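Putative cell adhesion protein (Bacteroides eggerthii, PDB 4GPV) probably serves as a FimA-like structural subunit of a pilus and is thought to take part in cell adhesion. Local coordinates at residues Leu153-Gln161 against His291-Tyr299; Leu162-Asn170 against Pro234-Gly242. All blocks are in the same frame, centred on the assembly; numbering follows the deposited sequence. Where two conformers were deposited one is given.

Contact 1. Residues Leu153-Gln161 against His291-Tyr299; sequences LSFVAAKIQ and HTIEPGKSY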
ATOM      1  N   LEU A 153     -12.696   6.765   7.618  1.00 19.27           N
ATOM      2  CA  LEU A 153     -11.925   5.697   6.992  1.00 19.29           C
ATOM      3  C   LEU A 153     -10.609   6.168   6.444  1.00 20.76           C
ATOM      4  O   LEU A 153     -10.534   7.250   5.868  1.00 22.14           O
ATOM      5  CB  LEU A 153     -12.720   5.068   5.841  1.00 18.74           C
ATOM      6  CG  LEU A 153     -14.065   4.407   6.235  1.00 22.43           C
ATOM      7  CD1 LEU A 153     -14.881   4.047   4.989  1.00 22.42           C
ATOM      8  CD2 LEU A 153     -13.844   3.182   7.159  1.00 25.51           C
ATOM      9  N   SER A 154      -9.565   5.326   6.601  1.00 17.66           N
ATOM     10  CA  SER A 154      -8.240   5.613   6.051  0.60 17.79           C
ATOM     11  C   SER A 154      -7.777   4.428   5.238  1.00 20.91           C
ATOM     12  O   SER A 154      -8.147   3.301   5.563  1.00 20.07           O
ATOM     13  CB  SER A 154      -7.234   5.892   7.167  0.60 19.52           C
ATOM     14  OG  SER A 154      -7.552   7.069   7.886  0.60 20.26           O
ATOM     15  N   PHE A 155      -6.941   4.654   4.228  1.00 19.31           N
ATOM     16  CA  PHE A 155      -6.411   3.532   3.440  1.00 18.68           C
ATOM     17  C   PHE A 155      -5.515   2.672   4.280  1.00 20.95           C
ATOM     18  O   PHE A 155      -4.714   3.189   5.059  1.00 21.19           O
ATOM     19  CB  PHE A 155      -5.588   4.037   2.245  1.00 19.18           C
ATOM     20  CG  PHE A 155      -6.401   4.754   1.203  1.00 20.34           C
ATOM     21  CD1 PHE A 155      -7.410   4.085   0.501  1.00 20.47           C
ATOM     22  CD2 PHE A 155      -6.149   6.092   0.900  1.00 21.02           C
ATOM     23  CE1 PHE A 155      -8.161   4.757  -0.474  1.00 20.47           C
ATOM     24  CE2 PHE A 155      -6.885   6.750  -0.096  1.00 23.13           C
ATOM     25  CZ  PHE A 155      -7.898   6.082  -0.758  1.00 20.82           C
ATOM     26  N   VAL A 156      -5.582   1.353   4.064  1.00 17.02           N
ATOM     27  CA  VAL A 156      -4.693   0.412   4.741  1.00 17.65           C
ATOM     28  C   VAL A 156      -3.329   0.447   4.039  1.00 20.54           C
ATOM     29  O   VAL A 156      -2.305   0.247   4.687  1.00 23.07           O
ATOM     30  CB  VAL A 156      -5.332  -1.009   4.699  1.00 20.66           C
ATOM     31  CG1 VAL A 156      -4.354  -2.095   5.175  1.00 20.54           C
ATOM     32  CG2 VAL A 156      -6.616  -1.030   5.518  1.00 20.47           C
ATOM     33  N   ALA A 157      -3.342   0.601   2.717  1.00 17.00           N
ATOM     34  CA  ALA A 157      -2.119   0.639   1.906  1.00 16.39           C
ATOM     35  C   ALA A 157      -1.502   2.049   1.806  1.00 18.92           C
ATOM     36  O   ALA A 157      -2.077   3.051   2.241  1.00 19.02           O
ATOM     37  CB  ALA A 157      -2.437   0.125   0.507  1.00 17.01           C
ATOM     38  N   ALA A 158      -0.325   2.093   1.165  1.00 17.21           N
ATOM     39  CA  ALA A 158       0.380   3.274   0.701  1.00 17.75           C
ATOM     40  C   ALA A 158       0.406   3.200  -0.822  1.00 19.86           C
ATOM     41  O   ALA A 158       0.272   2.103  -1.398  1.00 17.87           O
ATOM     42  CB  ALA A 158       1.811   3.296   1.271  1.00 18.55           C
ATOM     43  N   LYS A 159       0.631   4.318  -1.480  1.00 16.43           N
ATOM     44  CA  LYS A 159       0.720   4.367  -2.924  1.00 14.55           C
ATOM     45  C   LYS A 159       2.086   4.932  -3.306  1.00 18.85           C
ATOM     46  O   LYS A 159       2.538   5.911  -2.689  1.00 17.93           O
ATOM     47  CB  LYS A 159      -0.412   5.266  -3.459  1.00 17.45           C
ATOM     48  CG  LYS A 159      -0.480   5.362  -4.972  1.00 21.05           C
ATOM     49  CD  LYS A 159      -1.766   6.104  -5.379  1.00 25.71           C
ATOM     50  CE  LYS A 159      -1.570   7.511  -5.823  1.00 41.80           C
ATOM     51  NZ  LYS A 159      -2.871   8.145  -6.193  1.00 30.51           N
ATOM     52  N   ILE A 160       2.728   4.327  -4.314  1.00 16.52           N
ATOM     53  CA  ILE A 160       4.039   4.812  -4.795  1.00 15.66           C
ATOM     54  C   ILE A 160       3.898   5.120  -6.279  1.00 21.51           C
ATOM     55  O   ILE A 160       3.562   4.216  -7.029  1.00 19.65           O
ATOM     56  CB  ILE A 160       5.162   3.767  -4.527  1.00 17.51           C
ATOM     57  CG1 ILE A 160       5.310   3.490  -3.008  1.00 18.74           C
ATOM     58  CG2 ILE A 160       6.522   4.255  -5.133  1.00 19.35           C
ATOM     59  CD1 ILE A 160       6.164   2.246  -2.705  1.00 17.63           C
ATOM     60  N   GLN A 161       4.195   6.365  -6.707  1.00 17.94           N
ATOM     61  CA  GLN A 161       4.128   6.755  -8.119  1.00 18.39           C
ATOM     62  C   GLN A 161       5.530   7.006  -8.627  1.00 20.61           C
ATOM     63  O   GLN A 161       6.337   7.577  -7.895  1.00 19.92           O
ATOM     64  CB  GLN A 161       3.306   8.052  -8.297  1.00 20.22           C
ATOM     65  CG  GLN A 161       1.808   7.813  -8.205  1.00 36.95           C
ATOM     66  CD  GLN A 161       1.044   9.113  -8.197  1.00 40.90           C
ATOM     67  OE1 GLN A 161       0.997   9.832  -7.196  1.00 39.03           O
ATOM     68  NE2 GLN A 161       0.447   9.438  -9.322  1.00 42.63           N
ATOM     69  N   HIS A 291      12.597   8.525   3.674  1.00 22.90           N
ATOM     70  CA  HIS A 291      11.250   8.056   3.950  1.00 21.51           C
ATOM     71  C   HIS A 291      11.199   6.570   3.953  1.00 23.69           C
ATOM     72  O   HIS A 291      11.706   5.942   3.026  1.00 22.83           O
ATOM     73  CB  HIS A 291      10.200   8.523   2.901  1.00 22.11           C
ATOM     74  CG  HIS A 291      10.100   9.997   2.702  1.00 26.60           C
ATOM     75  ND1 HIS A 291       9.246  10.763   3.452  1.00 29.07           N
ATOM     76  CD2 HIS A 291      10.754  10.790   1.824  1.00 29.33           C
ATOM     77  CE1 HIS A 291       9.403  12.001   3.012  1.00 28.78           C
ATOM     78  NE2 HIS A 291      10.303  12.059   2.033  1.00 29.69           N
ATOM     79  N   THR A 292      10.498   6.002   4.938  1.00 20.19           N
ATOM     80  CA  THR A 292      10.161   4.589   4.904  1.00 19.95           C
ATOM     81  C   THR A 292       8.702   4.553   4.429  1.00 21.78           C
ATOM     82  O   THR A 292       8.130   5.617   4.139  1.00 23.22           O
ATOM     83  CB  THR A 292      10.447   3.869   6.225  1.00 21.50           C
ATOM     84  OG1 THR A 292       9.678   4.490   7.253  1.00 20.93           O
ATOM     85  CG2 THR A 292      11.934   3.891   6.592  1.00 19.55           C
ATOM     86  N   ILE A 293       8.078   3.381   4.324  1.00 16.64           N
ATOM     87  CA  ILE A 293       6.712   3.369   3.799  1.00 15.87           C
ATOM     88  C   ILE A 293       5.717   3.305   4.932  1.00 18.95           C
ATOM     89  O   ILE A 293       5.760   2.383   5.735  1.00 18.81           O
ATOM     90  CB  ILE A 293       6.498   2.180   2.817  1.00 18.80           C
ATOM     91  CG1 ILE A 293       7.463   2.216   1.611  1.00 18.33           C
ATOM     92  CG2 ILE A 293       5.036   2.038   2.392  1.00 19.08           C
ATOM     93  CD1 ILE A 293       7.313   3.444   0.654  1.00 25.29           C
ATOM     94  N   GLU A 294       4.766   4.254   4.944  1.00 18.94           N
ATOM     95  CA  GLU A 294       3.696   4.304   5.937  1.00 20.66           C
ATOM     96  C   GLU A 294       2.351   4.112   5.281  1.00 22.54           C
ATOM     97  O   GLU A 294       2.151   4.644   4.187  1.00 20.64           O
ATOM     98  CB  GLU A 294       3.661   5.674   6.623  1.00 22.60           C
ATOM     99  CG  GLU A 294       4.866   6.056   7.441  1.00 33.15           C
ATOM    100  CD  GLU A 294       4.572   7.388   8.094  1.00 49.03           C
ATOM    101  OE1 GLU A 294       3.671   7.444   8.966  1.00 41.31           O
ATOM    102  OE2 GLU A 294       5.125   8.400   7.614  1.00 43.80           O
ATOM    103  N   PRO A 295       1.387   3.453   5.951  1.00 19.45           N
ATOM    104  CA  PRO A 295       0.035   3.365   5.384  1.00 18.86           C
ATOM    105  C   PRO A 295      -0.570   4.744   5.261  1.00 21.50           C
ATOM    106  O   PRO A 295      -0.218   5.628   6.047  1.00 20.41           O
ATOM    107  CB  PRO A 295      -0.768   2.565   6.430  1.00 21.14           C
ATOM    108  CG  PRO A 295       0.161   2.184   7.465  1.00 26.86           C
ATOM    109  CD  PRO A 295       1.485   2.796   7.275  1.00 22.26           C
ATOM    110  N   GLY A 296      -1.445   4.943   4.286  1.00 20.58           N
ATOM    111  CA  GLY A 296      -2.134   6.226   4.150  1.00 20.40           C
ATOM    112  C   GLY A 296      -1.260   7.360   3.655  1.00 22.03           C
ATOM    113  O   GLY A 296      -1.609   8.530   3.839  1.00 21.88           O
ATOM    114  N   LYS A 297      -0.116   7.032   3.049  1.00 17.91           N
ATOM    115  CA  LYS A 297       0.753   8.058   2.441  1.00 17.11           C
ATOM    116  C   LYS A 297       0.900   7.747   0.970  1.00 18.74           C
ATOM    117  O   LYS A 297       0.855   6.580   0.555  1.00 19.48           O
ATOM    118  CB  LYS A 297       2.135   8.099   3.129  1.00 19.86           C
ATOM    119  CG  LYS A 297       2.053   8.540   4.596  1.00 31.34           C
ATOM    120  CD  LYS A 297       2.655   9.908   4.834  1.00 45.68           C
ATOM    121  CE  LYS A 297       2.496  10.306   6.287  1.00 60.17           C
ATOM    122  NZ  LYS A 297       3.757  10.828   6.876  1.00 74.70           N
ATOM    123  N   SER A 298       1.111   8.796   0.182  1.00 18.10           N
ATOM    124  CA  SER A 298       1.246   8.719  -1.256  1.00 17.99           C
ATOM    125  C   SER A 298       2.629   9.279  -1.608  1.00 21.02           C
ATOM    126  O   SER A 298       2.890  10.443  -1.348  1.00 21.82           O
ATOM    127  CB  SER A 298       0.113   9.520  -1.907  1.00 20.58           C
ATOM    128  OG  SER A 298       0.283   9.628  -3.315  1.00 23.35           O
ATOM    129  N   TYR A 299       3.527   8.429  -2.136  1.00 17.90           N
ATOM    130  CA  TYR A 299       4.907   8.830  -2.427  1.00 17.32           C
ATOM    131  C   TYR A 299       5.074   9.076  -3.896  1.00 21.17           C
ATOM    132  O   TYR A 299       4.676   8.245  -4.716  1.00 21.69           O
ATOM    133  CB  TYR A 299       5.911   7.719  -1.989  1.00 17.64           C
ATOM    134  CG  TYR A 299       5.802   7.415  -0.509  1.00 17.19           C
ATOM    135  CD1 TYR A 299       4.860   6.508  -0.033  1.00 18.45           C
ATOM    136  CD2 TYR A 299       6.563   8.116   0.425  1.00 18.55           C
ATOM    137  CE1 TYR A 299       4.708   6.270   1.331  1.00 19.30           C
ATOM    138  CE2 TYR A 299       6.424   7.876   1.797  1.00 19.00           C
ATOM    139  CZ  TYR A 299       5.486   6.954   2.241  1.00 24.57           C
ATOM    140  OH  TYR A 299       5.258   6.734   3.574  1.00 23.39           O
TER
HETATM  141  O   HOH W   1       1.749   8.212  -5.044  1.00 30.19           O
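A pair of parallel neighbouring strands in a mixed beta-sheet begins here: K159 meets S298 and I160 meets Y299, and the strand axes run 12° apart. K159 is bonded through both its backbone N and its O, the N reaching K297 O at 3.1 Å in the carbonyl plane, while the O accepts from Y299 N at 2.8 Å; Q161 N then bonds to Y299 O. A type II turn from E294 to K297 brings G296 N to A157 O at 2.9 Å, the donor standing 40° above the carbonyl plane, and P295 CB rests on V156 O. In this transthyretin-clan domain the contact is largely apolar on the face bearing I160 and Y299. There I293 CD1 lies 3.9 Å above the Y299 ring, offset toward its rim, and meets I160 CD1 at 3.7 Å, the two isoleucines crossing at about a right angle. A158 CB sits at the edge of the same ring, and Y299 OH accepts from E294 N. On the face bearing K159 and S298 it is polar: S298 OG bonds to D41, which with E43 also salt-bridges K159 NZ, and a water can donate to at most two of S298 OG, Q161 OE1 and Y299 O.

Contact 2. Residues Leu162-Asn170 against Pro234-Gly242; sequences LIVKDNRKN and PGDFTINAG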
ATOM      1  N   LEU A 162       5.798   6.667  -9.902  1.00 17.43           N
ATOM      2  CA  LEU A 162       7.106   6.888 -10.500  1.00 18.25           C
ATOM      3  C   LEU A 162       7.016   7.850 -11.673  1.00 21.93           C
ATOM      4  O   LEU A 162       6.200   7.652 -12.580  1.00 20.93           O
ATOM      5  CB  LEU A 162       7.709   5.533 -10.956  1.00 18.39           C
ATOM      6  CG  LEU A 162       9.000   5.595 -11.751  1.00 20.51           C
ATOM      7  CD1 LEU A 162      10.140   6.195 -10.907  1.00 19.93           C
ATOM      8  CD2 LEU A 162       9.379   4.215 -12.299  1.00 24.72           C
ATOM      9  N   ILE A 163       7.868   8.894 -11.640  1.00 17.59           N
ATOM     10  CA  ILE A 163       8.075   9.869 -12.726  1.00 18.55           C
ATOM     11  C   ILE A 163       9.513   9.674 -13.229  1.00 23.04           C
ATOM     12  O   ILE A 163      10.449   9.837 -12.440  1.00 20.91           O
ATOM     13  CB  ILE A 163       7.806  11.331 -12.256  1.00 21.79           C
ATOM     14  CG1 ILE A 163       6.337  11.525 -11.840  1.00 21.90           C
ATOM     15  CG2 ILE A 163       8.204  12.363 -13.324  1.00 24.14           C
ATOM     16  CD1 ILE A 163       6.091  12.809 -11.099  1.00 25.82           C
ATOM     17  N   VAL A 164       9.697   9.362 -14.528  1.00 20.47           N
ATOM     18  CA  VAL A 164      11.010   9.155 -15.095  1.00 20.15           C
ATOM     19  C   VAL A 164      11.345  10.316 -16.024  1.00 23.68           C
ATOM     20  O   VAL A 164      10.536  10.658 -16.882  1.00 24.03           O
ATOM     21  CB  VAL A 164      11.090   7.804 -15.836  1.00 23.17           C
ATOM     22  CG1 VAL A 164      12.477   7.601 -16.469  1.00 24.12           C
ATOM     23  CG2 VAL A 164      10.748   6.653 -14.889  1.00 22.83           C
ATOM     24  N   LYS A 165      12.480  10.963 -15.788  1.00 20.15           N
ATOM     25  CA  LYS A 165      13.015  12.015 -16.674  1.00 20.91           C
ATOM     26  C   LYS A 165      14.278  11.438 -17.251  1.00 25.85           C
ATOM     27  O   LYS A 165      15.283  11.333 -16.544  1.00 25.09           O
ATOM     28  CB  LYS A 165      13.241  13.333 -15.920  1.00 24.21           C
ATOM     29  CG  LYS A 165      11.923  13.923 -15.464  1.00 25.46           C
ATOM     30  CD  LYS A 165      12.086  15.118 -14.574  1.00 36.72           C
ATOM     31  CE  LYS A 165      10.736  15.555 -14.080  1.00 48.02           C
ATOM     32  NZ  LYS A 165      10.774  16.918 -13.483  1.00 67.13           N
ATOM     33  N   ASP A 166      14.206  10.962 -18.505  1.00 23.74           N
ATOM     34  CA  ASP A 166      15.308  10.263 -19.123  1.00 23.19           C
ATOM     35  C   ASP A 166      16.165  11.188 -19.989  1.00 27.65           C
ATOM     36  O   ASP A 166      15.749  11.572 -21.086  1.00 28.35           O
ATOM     37  CB  ASP A 166      14.812   9.070 -19.945  1.00 24.07           C
ATOM     38  CG  ASP A 166      15.957   8.166 -20.386  1.00 32.29           C
ATOM     39  OD1 ASP A 166      17.109   8.388 -19.926  1.00 30.95           O
ATOM     40  OD2 ASP A 166      15.708   7.239 -21.177  1.00 34.48           O
ATOM     41  N   ASN A 167      17.402  11.482 -19.515  1.00 24.67           N
ATOM     42  CA  ASN A 167      18.360  12.343 -20.209  1.00 26.13           C
ATOM     43  C   ASN A 167      19.564  11.537 -20.683  1.00 30.15           C
ATOM     44  O   ASN A 167      20.603  12.109 -21.026  1.00 31.31           O
ATOM     45  CB  ASN A 167      18.806  13.521 -19.331  1.00 28.79           C
ATOM     46  CG  ASN A 167      17.686  14.451 -18.949  1.00 41.60           C
ATOM     47  OD1 ASN A 167      16.673  14.586 -19.648  1.00 33.63           O
ATOM     48  ND2 ASN A 167      17.856  15.127 -17.831  1.00 36.24           N
ATOM     49  N   ARG A 168      19.434  10.203 -20.686  1.00 26.14           N
ATOM     50  CA  ARG A 168      20.503   9.340 -21.197  1.00 25.66           C
ATOM     51  C   ARG A 168      20.543   9.480 -22.718  1.00 32.24           C
ATOM     52  O   ARG A 168      19.500   9.657 -23.342  1.00 33.15           O
ATOM     53  CB  ARG A 168      20.288   7.869 -20.790  1.00 24.64           C
ATOM     54  CG  ARG A 168      20.431   7.573 -19.295  1.00 23.36           C
ATOM     55  CD  ARG A 168      19.917   6.178 -18.928  1.00 27.33           C
ATOM     56  NE  ARG A 168      18.495   6.053 -19.276  1.00 29.90           N
ATOM     57  CZ  ARG A 168      17.799   4.922 -19.284  1.00 39.68           C
ATOM     58  NH1 ARG A 168      18.376   3.774 -18.945  1.00 27.76           N
ATOM     59  NH2 ARG A 168      16.517   4.932 -19.618  1.00 28.87           N
ATOM     60  N   LYS A 169      21.735   9.421 -23.298  1.00 30.74           N
ATOM     61  CA  LYS A 169      21.887   9.540 -24.743  1.00 31.75           C
ATOM     62  C   LYS A 169      22.486   8.274 -25.296  1.00 36.51           C
ATOM     63  O   LYS A 169      23.236   7.605 -24.593  1.00 35.17           O
ATOM     64  CB  LYS A 169      22.808  10.736 -25.095  1.00 35.95           C
ATOM     65  CG  LYS A 169      22.333  12.097 -24.590  1.00 52.86           C
ATOM     66  CD  LYS A 169      23.273  13.232 -25.034  1.00 60.66           C
ATOM     67  CE  LYS A 169      24.568  13.297 -24.255  1.00 71.99           C
ATOM     68  NZ  LYS A 169      25.404  14.449 -24.668  1.00 83.48           N
ATOM     69  N   ASN A 170      22.221   7.990 -26.580  1.00 35.27           N
ATOM     70  CA  ASN A 170      22.810   6.870 -27.319  1.00 35.71           C
ATOM     71  C   ASN A 170      22.681   5.541 -26.568  1.00 36.08           C
ATOM     72  O   ASN A 170      23.682   4.841 -26.351  1.00 35.86           O
ATOM     73  CB  ASN A 170      24.276   7.167 -27.625  1.00 39.98           C
ATOM     74  CG  ASN A 170      24.518   8.483 -28.328  1.00 55.81           C
ATOM     75  OD1 ASN A 170      23.767   8.902 -29.220  1.00 43.51           O
ATOM     76  ND2 ASN A 170      25.565   9.170 -27.916  1.00 46.65           N
ATOM     77  N   PRO A 234       9.575   0.731 -25.870  1.00 38.85           N
ATOM     78  CA  PRO A 234      10.265   1.868 -26.500  1.00 39.49           C
ATOM     79  C   PRO A 234       9.298   3.045 -26.611  1.00 42.46           C
ATOM     80  O   PRO A 234       8.114   2.844 -26.904  1.00 43.15           O
ATOM     81  CB  PRO A 234      10.673   1.318 -27.881  1.00 42.73           C
ATOM     82  CG  PRO A 234       9.760   0.159 -28.127  1.00 47.56           C
ATOM     83  CD  PRO A 234       9.555  -0.446 -26.767  1.00 41.89           C
ATOM     84  N   GLY A 235       9.779   4.239 -26.302  1.00 37.33           N
ATOM     85  CA  GLY A 235       8.947   5.434 -26.348  1.00 36.80           C
ATOM     86  C   GLY A 235       8.335   5.834 -25.025  1.00 40.08           C
ATOM     87  O   GLY A 235       7.918   6.988 -24.885  1.00 41.18           O
ATOM     88  N   ASP A 236       8.220   4.884 -24.046  1.00 34.65           N
ATOM     89  CA  ASP A 236       7.641   5.171 -22.727  1.00 32.10           C
ATOM     90  C   ASP A 236       8.477   6.203 -21.957  1.00 35.17           C
ATOM     91  O   ASP A 236       7.910   7.120 -21.360  1.00 36.62           O
ATOM     92  CB  ASP A 236       7.505   3.894 -21.883  1.00 31.95           C
ATOM     93  CG  ASP A 236       6.382   2.960 -22.275  1.00 40.37           C
ATOM     94  OD1 ASP A 236       5.482   3.393 -23.026  1.00 44.36           O
ATOM     95  OD2 ASP A 236       6.420   1.779 -21.859  1.00 37.28           O
ATOM     96  N   PHE A 237       9.812   6.035 -21.942  1.00 28.34           N
ATOM     97  CA  PHE A 237      10.675   6.985 -21.232  1.00 27.17           C
ATOM     98  C   PHE A 237      11.236   8.052 -22.159  1.00 32.25           C
ATOM     99  O   PHE A 237      11.851   7.747 -23.190  1.00 33.39           O
ATOM    100  CB  PHE A 237      11.826   6.279 -20.496  1.00 27.40           C
ATOM    101  CG  PHE A 237      11.427   5.352 -19.371  1.00 26.06           C
ATOM    102  CD1 PHE A 237      10.162   5.434 -18.786  1.00 26.83           C
ATOM    103  CD2 PHE A 237      12.319   4.396 -18.889  1.00 27.50           C
ATOM    104  CE1 PHE A 237       9.795   4.566 -17.745  1.00 26.40           C
ATOM    105  CE2 PHE A 237      11.947   3.534 -17.848  1.00 28.96           C
ATOM    106  CZ  PHE A 237      10.696   3.638 -17.275  1.00 25.98           C
ATOM    107  N   THR A 238      11.002   9.317 -21.793  1.00 28.27           N
ATOM    108  CA  THR A 238      11.491  10.481 -22.549  1.00 28.96           C
ATOM    109  C   THR A 238      12.070  11.513 -21.556  1.00 29.27           C
ATOM    110  O   THR A 238      12.074  11.272 -20.339  1.00 27.66           O
ATOM    111  CB  THR A 238      10.357  11.106 -23.402  1.00 36.78           C
ATOM    112  OG1 THR A 238       9.427  11.790 -22.555  1.00 34.20           O
ATOM    113  CG2 THR A 238       9.623  10.092 -24.298  1.00 40.81           C
ATOM    114  N   ILE A 239      12.466  12.698 -22.067  1.00 27.63           N
ATOM    115  CA  ILE A 239      12.926  13.808 -21.220  1.00 27.67           C
ATOM    116  C   ILE A 239      11.818  14.168 -20.232  1.00 29.36           C
ATOM    117  O   ILE A 239      12.100  14.658 -19.142  1.00 29.43           O
ATOM    118  CB  ILE A 239      13.355  15.032 -22.081  1.00 30.87           C
ATOM    119  CG1 ILE A 239      12.211  15.488 -23.063  1.00 32.12           C
ATOM    120  CG2 ILE A 239      14.668  14.700 -22.835  1.00 31.11           C
ATOM    121  CD1 ILE A 239      12.267  16.993 -23.555  1.00 34.08           C
ATOM    122  N   ASN A 240      10.552  13.907 -20.629  1.00 26.29           N
ATOM    123  CA  ASN A 240       9.352  14.067 -19.829  1.00 23.58           C
ATOM    124  C   ASN A 240       9.313  15.435 -19.125  1.00 30.47           C
ATOM    125  O   ASN A 240       9.235  15.507 -17.884  1.00 28.35           O
ATOM    126  CB  ASN A 240       9.251  12.910 -18.813  1.00 24.20           C
ATOM    127  CG  ASN A 240       7.955  12.819 -18.075  1.00 26.58           C
ATOM    128  OD1 ASN A 240       6.954  13.490 -18.430  1.00 27.31           O
ATOM    129  ND2 ASN A 240       7.941  11.989 -17.011  1.00 24.05           N
ATOM    130  N   ALA A 241       9.391  16.517 -19.927  1.00 31.02           N
ATOM    131  CA  ALA A 241       9.365  17.898 -19.431  1.00 32.51           C
ATOM    132  C   ALA A 241       8.105  18.186 -18.593  1.00 36.65           C
ATOM    133  O   ALA A 241       8.166  19.016 -17.690  1.00 36.95           O
ATOM    134  CB  ALA A 241       9.447  18.877 -20.583  1.00 35.12           C
ATOM    135  N   GLY A 242       7.003  17.491 -18.893  1.00 32.25           N
ATOM    136  CA  GLY A 242       5.732  17.627 -18.194  1.00 30.97           C
ATOM    137  C   GLY A 242       5.601  16.856 -16.887  1.00 31.87           C
ATOM    138  O   GLY A 242       4.591  17.006 -16.223  1.00 32.97           O
TER
HETATM  139  O   HOH W   2       9.489   9.405 -19.248  1.00 24.65           O
HETATM  140  O   HOH W   3       9.736  18.092 -15.827  1.00 50.23           O
HETATM  141  O   HOH W   4      14.675   5.951 -23.237  1.00 44.27           O
HETATM  142  O   HOH W   5      14.505  15.804 -18.569  1.00 38.35           O
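The F237 ring takes V164 over one face, with CG1 3.9 Å from the ring centroid and 14° off the normal, a CH-pi contact; CG2 adds a touch on CE1 at 3.7 Å. V164 belongs to the long strand 146-169 of the FimA-like C-terminal domain, and F237 to the loop after strand 229-231, which has no regular secondary structure and packs against the strand through a single backbone hydrogen bond. Both branches reach the ring because V164 holds CG1 anti to its backbone N (chi1 179°) and CG2 beside it. R168 NH2 stands at the ring's edge, near its plane, and F246 packs against F237 edge-to-face. The second flat pair is the D166 carboxylate, nearly perpendicular to the F237 ring, and the R168 guanidinium, which has D166 CG in plane at its edge. R168 grips D166 side-on, NE to OD1 at 2.8 Å and NH2 to OD2, and both donors come from above the carboxylate plane. R168 N reaches OD1 from the opposite face to NE, closing an Asx turn, and the two bonds should fix the rotation of the carboxylate. A salt bridge from NH2 to D180 gives the arginine a second acid.

The one backbone bond between the segments runs from D166 N to T238 O at 2.8 Å. Two residues back along the strand and two on along the loop, a side chain takes over: N240, with CG anti to its N (chi1 -170°), offers ND2 to V164 O at 2.9 Å, and the acceptor lies in the amide plane. An ST turn, N240 N to T238 OG1, shapes the loop between these bonds. Waters join the two segments at several points, and one of them donates to both N167 OD1 and I239 O, at 2.7 Å each.

After the N-terminal strands, from 18-24 to 133-138, the chain enters strand 146-169, whose residues 153-161 serve contact 1; the segment that follows, 162-170, most of it on the same strand, serves contact 2. After strands 176-193, 207-209, 222-224 and 229-231 the chain reaches the loop 234-242, which returns to the far part of the long strand and closes contact 2. Strands 247-251, 262-271 and 274-283 follow before 291-299 closes the wider loop of contact 1, within which that of contact 2 lies entirely. With centres 26 Å apart, the contacts hold one strand at two places: contact 1 joins it to strand 297-306 near the middle of the molecule, and contact 2 fastens a loop farther out.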